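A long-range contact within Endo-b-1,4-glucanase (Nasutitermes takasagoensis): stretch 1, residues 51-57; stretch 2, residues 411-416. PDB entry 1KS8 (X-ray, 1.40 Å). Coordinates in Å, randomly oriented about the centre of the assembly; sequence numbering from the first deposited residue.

Stretch 1 (51-57) GYFDAGD
Stretch 2, residues 411-416: NEVATD

Residues 51-57 form an irregular segment, without helix or strand, that runs nearly antiparallel to residues 412-415: the CA 52 to 56 and CA 412 to 415 vectors lie 176° apart. The register is fixed by Ala 55 CA to Ala 414 CA at 3.9 Å and Asp 54 CA to Thr 415 CA at 5.7 Å. Stretch 1 begins at Gly 51 (phi/psi 76/-174), whose positive phi favours glycine, is extended through Tyr 52 (-111/141) and Phe 53 (-72/143), and turns at Asp 54 (-64/-55), Ala 55 (-142/-117) and Gly 56 (-89/1) before Asp 57 (-105/-170). Glu 412 (-71/148), Val 413 (-134/149) and Ala 414 (-162/156) are extended; Thr 415 (-58/-41) then bends the chain.

One backbone hydrogen bond joins the segments: Thr 415 N donates to Asp 54 O at 2.9 Å, and its 174° angle at hydrogen is almost linear. Thr 415 OG1 (chi1 p, 52°) lies 3.1 Å from the same Asp 54 O. Asp 54 (chi1 t, chi2 64°) places OD1 3.7 Å from Thr 415 OG1, a gap bridged by a water 2.8 Å from OD1, to which it donates, and 2.7 Å from OG1.

Thr 415 points toward stretch 1, bringing CG2 to 3.3 Å from Phe 53 O and 4.1 Å from Tyr 52 CB; Tyr 52 is m (chi2 -71°), its ring oblique to that methyl. Ala 55 CB packs 3.8 Å from Ala 414 CB and 3.1 Å from Val 413 O. Ala 55 N donates to Asp 57 OD1 (3.0 Å, 142°), with Asp 57 in p, an internal bond across one intervening residue. Glu 412 (t, p, chi3 172°) carries OE1 to 3.2 Å from Ala 55 CB, while a water accepting from Gly 56 N at 2.9 Å lies 2.9 Å from Glu 412 OE2.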

ATOM      1  N   GLY A  51     -11.890  -7.061   0.359  1.00  6.24           N
ATOM      2  CA  GLY A  51     -10.877  -6.075   0.681  1.00  7.37           C
ATOM      3  C   GLY A  51      -9.769  -6.667   1.531  1.00  6.82           C
ATOM      4  O   GLY A  51      -9.738  -7.875   1.783  1.00  6.93           O
ATOM      5  N   TYR A  52      -8.860  -5.809   1.980  1.00  6.93           N
ATOM      6  CA  TYR A  52      -7.732  -6.237   2.798  1.00  6.31           C
ATOM      7  C   TYR A  52      -7.786  -5.760   4.239  1.00  6.93           C
ATOM      8  O   TYR A  52      -8.184  -4.626   4.515  1.00  7.59           O
ATOM      9  CB  TYR A  52      -6.417  -5.703   2.227  1.00  6.86           C
ATOM     10  CG  TYR A  52      -5.974  -6.300   0.920  1.00  5.61           C
ATOM     11  CD1 TYR A  52      -5.514  -7.612   0.856  1.00  6.91           C
ATOM     12  CD2 TYR A  52      -5.975  -5.543  -0.248  1.00  7.07           C
ATOM     13  CE1 TYR A  52      -5.059  -8.157  -0.333  1.00  7.48           C
ATOM     14  CE2 TYR A  52      -5.522  -6.078  -1.450  1.00  8.25           C
ATOM     15  CZ  TYR A  52      -5.064  -7.387  -1.482  1.00  7.21           C
ATOM     16  OH  TYR A  52      -4.602  -7.930  -2.656  1.00  7.67           O
ATOM     17  N   PHE A  53      -7.380  -6.633   5.152  1.00  7.13           N
ATOM     18  CA  PHE A  53      -7.268  -6.254   6.552  1.00  6.04           C
ATOM     19  C   PHE A  53      -6.037  -5.354   6.484  1.00  7.54           C
ATOM     20  O   PHE A  53      -5.101  -5.626   5.724  1.00  7.98           O
ATOM     21  CB  PHE A  53      -7.000  -7.481   7.421  1.00  7.00           C
ATOM     22  CG  PHE A  53      -8.193  -8.384   7.575  1.00  6.41           C
ATOM     23  CD1 PHE A  53      -9.418  -7.873   7.995  1.00  6.52           C
ATOM     24  CD2 PHE A  53      -8.081  -9.750   7.343  1.00  6.25           C
ATOM     25  CE1 PHE A  53     -10.516  -8.711   8.190  1.00  6.94           C
ATOM     26  CE2 PHE A  53      -9.172 -10.597   7.537  1.00  6.88           C
ATOM     27  CZ  PHE A  53     -10.389 -10.076   7.962  1.00  7.40           C
ATOM     28  N   ASP A  54      -6.019  -4.289   7.272  1.00  6.69           N
ATOM     29  CA  ASP A  54      -4.917  -3.338   7.198  1.00  6.65           C
ATOM     30  C   ASP A  54      -3.522  -3.809   7.568  1.00  6.26           C
ATOM     31  O   ASP A  54      -2.583  -3.669   6.784  1.00  7.55           O
ATOM     32  CB  ASP A  54      -5.238  -2.102   8.032  1.00  7.67           C
ATOM     33  CG  ASP A  54      -4.168  -1.037   7.916  1.00  8.22           C
ATOM     34  OD1 ASP A  54      -3.978  -0.506   6.801  1.00  8.86           O
ATOM     35  OD2 ASP A  54      -3.507  -0.740   8.935  1.00  8.54           O
ATOM     36  N   ALA A  55      -3.388  -4.365   8.765  1.00  6.88           N
ATOM     37  CA  ALA A  55      -2.080  -4.775   9.242  1.00  7.28           C
ATOM     38  C   ALA A  55      -2.155  -6.079  10.021  1.00  6.47           C
ATOM     39  O   ALA A  55      -2.507  -7.112   9.460  1.00  7.68           O
ATOM     40  CB  ALA A  55      -1.508  -3.663  10.114  1.00  8.07           C
ATOM     41  N   GLY A  56      -1.802  -6.036  11.302  1.00  6.46           N
ATOM     42  CA  GLY A  56      -1.874  -7.233  12.126  1.00  6.26           C
ATOM     43  C   GLY A  56      -3.246  -7.346  12.767  1.00  7.11           C
ATOM     44  O   GLY A  56      -3.518  -8.290  13.519  1.00  7.31           O
ATOM     45  N   ASP A  57      -4.099  -6.372  12.453  1.00  7.59           N
ATOM     46  CA  ASP A  57      -5.467  -6.279  12.955  1.00  7.31           C
ATOM     47  C   ASP A  57      -6.463  -6.678  11.871  1.00  6.47           C
ATOM     48  O   ASP A  57      -6.073  -7.171  10.813  1.00  7.02           O
ATOM     49  CB  ASP A  57      -5.745  -4.843  13.420  1.00  7.55           C
ATOM     50  CG  ASP A  57      -5.532  -3.811  12.317  1.00  7.57           C
ATOM     51  OD1 ASP A  57      -4.941  -4.150  11.266  1.00  7.65           O
ATOM     52  OD2 ASP A  57      -5.943  -2.644  12.506  1.00  7.89           O
ATOM     53  N   ASN A 411       8.277  -4.649  14.773  1.00  8.74           N
ATOM     54  CA  ASN A 411       7.657  -5.845  14.210  1.00  8.34           C
ATOM     55  C   ASN A 411       6.280  -5.660  13.594  1.00  8.06           C
ATOM     56  O   ASN A 411       5.569  -6.629  13.341  1.00  9.03           O
ATOM     57  CB  ASN A 411       7.630  -6.967  15.249  1.00  8.97           C
ATOM     58  CG  ASN A 411       8.872  -7.830  15.188  1.00 12.36           C
ATOM     59  OD1 ASN A 411       9.943  -7.353  14.818  1.00 17.98           O
ATOM     60  ND2 ASN A 411       8.742  -9.098  15.557  1.00  9.44           N
ATOM     61  N   GLU A 412       5.906  -4.413  13.346  1.00  9.69           N
ATOM     62  CA  GLU A 412       4.631  -4.145  12.700  1.00  9.87           C
ATOM     63  C   GLU A 412       4.764  -4.581  11.243  1.00  8.85           C
ATOM     64  O   GLU A 412       5.852  -4.524  10.663  1.00  7.88           O
ATOM     65  CB  GLU A 412       4.320  -2.644  12.747  1.00 12.66           C
ATOM     66  CG  GLU A 412       3.128  -2.187  11.901  1.00 18.06           C
ATOM     67  CD  GLU A 412       1.793  -2.683  12.427  1.00 24.89           C
ATOM     68  OE1 GLU A 412       0.747  -2.245  11.900  1.00 29.46           O
ATOM     69  OE2 GLU A 412       1.786  -3.511  13.363  1.00 28.25           O
ATOM     70  N   VAL A 413       3.660  -5.046  10.675  1.00  8.24           N
ATOM     71  CA  VAL A 413       3.599  -5.430   9.271  1.00  8.72           C
ATOM     72  C   VAL A 413       2.301  -4.782   8.816  1.00  8.26           C
ATOM     73  O   VAL A 413       1.376  -4.625   9.616  1.00  9.44           O
ATOM     74  CB  VAL A 413       3.541  -6.970   9.069  1.00  7.48           C
ATOM     75  CG1 VAL A 413       4.853  -7.596   9.523  1.00  8.88           C
ATOM     76  CG2 VAL A 413       2.374  -7.572   9.845  1.00  8.87           C
ATOM     77  N   ALA A 414       2.222  -4.383   7.554  1.00  7.96           N
ATOM     78  CA  ALA A 414       1.013  -3.731   7.069  1.00  7.46           C
ATOM     79  C   ALA A 414       0.923  -3.741   5.557  1.00  7.38           C
ATOM     80  O   ALA A 414       1.938  -3.826   4.865  1.00  7.39           O
ATOM     81  CB  ALA A 414       0.966  -2.290   7.578  1.00  8.89           C
ATOM     82  N   THR A 415      -0.295  -3.645   5.041  1.00  7.07           N
ATOM     83  CA  THR A 415      -0.477  -3.629   3.601  1.00  7.55           C
ATOM     84  C   THR A 415       0.302  -2.479   2.962  1.00  7.70           C
ATOM     85  O   THR A 415       0.918  -2.663   1.911  1.00  7.96           O
ATOM     86  CB  THR A 415      -1.964  -3.514   3.215  1.00  9.82           C
ATOM     87  OG1 THR A 415      -2.557  -2.410   3.905  1.00 13.15           O
ATOM     88  CG2 THR A 415      -2.702  -4.792   3.580  1.00  8.81           C
ATOM     89  N   ASP A 416       0.303  -1.299   3.581  1.00  7.96           N
ATOM     90  CA  ASP A 416       1.041  -0.204   2.962  1.00  8.70           C
ATOM     91  C   ASP A 416       2.553  -0.363   3.060  1.00  9.19           C
ATOM     92  O   ASP A 416       3.288   0.256   2.299  1.00 11.10           O
ATOM     93  CB  ASP A 416       0.588   1.182   3.478  1.00 10.22           C
ATOM     94  CG  ASP A 416       0.845   1.406   4.961  1.00 13.40           C
ATOM     95  OD1 ASP A 416       1.559   0.616   5.605  1.00 15.90           O
ATOM     96  OD2 ASP A 416       0.320   2.417   5.479  1.00 17.21           O
TER
HETATM   97  O   HOH W   1      -4.909  -1.135   4.223  1.00  9.32           O
HETATM   98  O   HOH W   2      -1.225  -0.107  11.406  1.00 36.38           O
HETATM   99  O   HOH W   3      -1.073  -4.222  13.424  1.00 12.65           O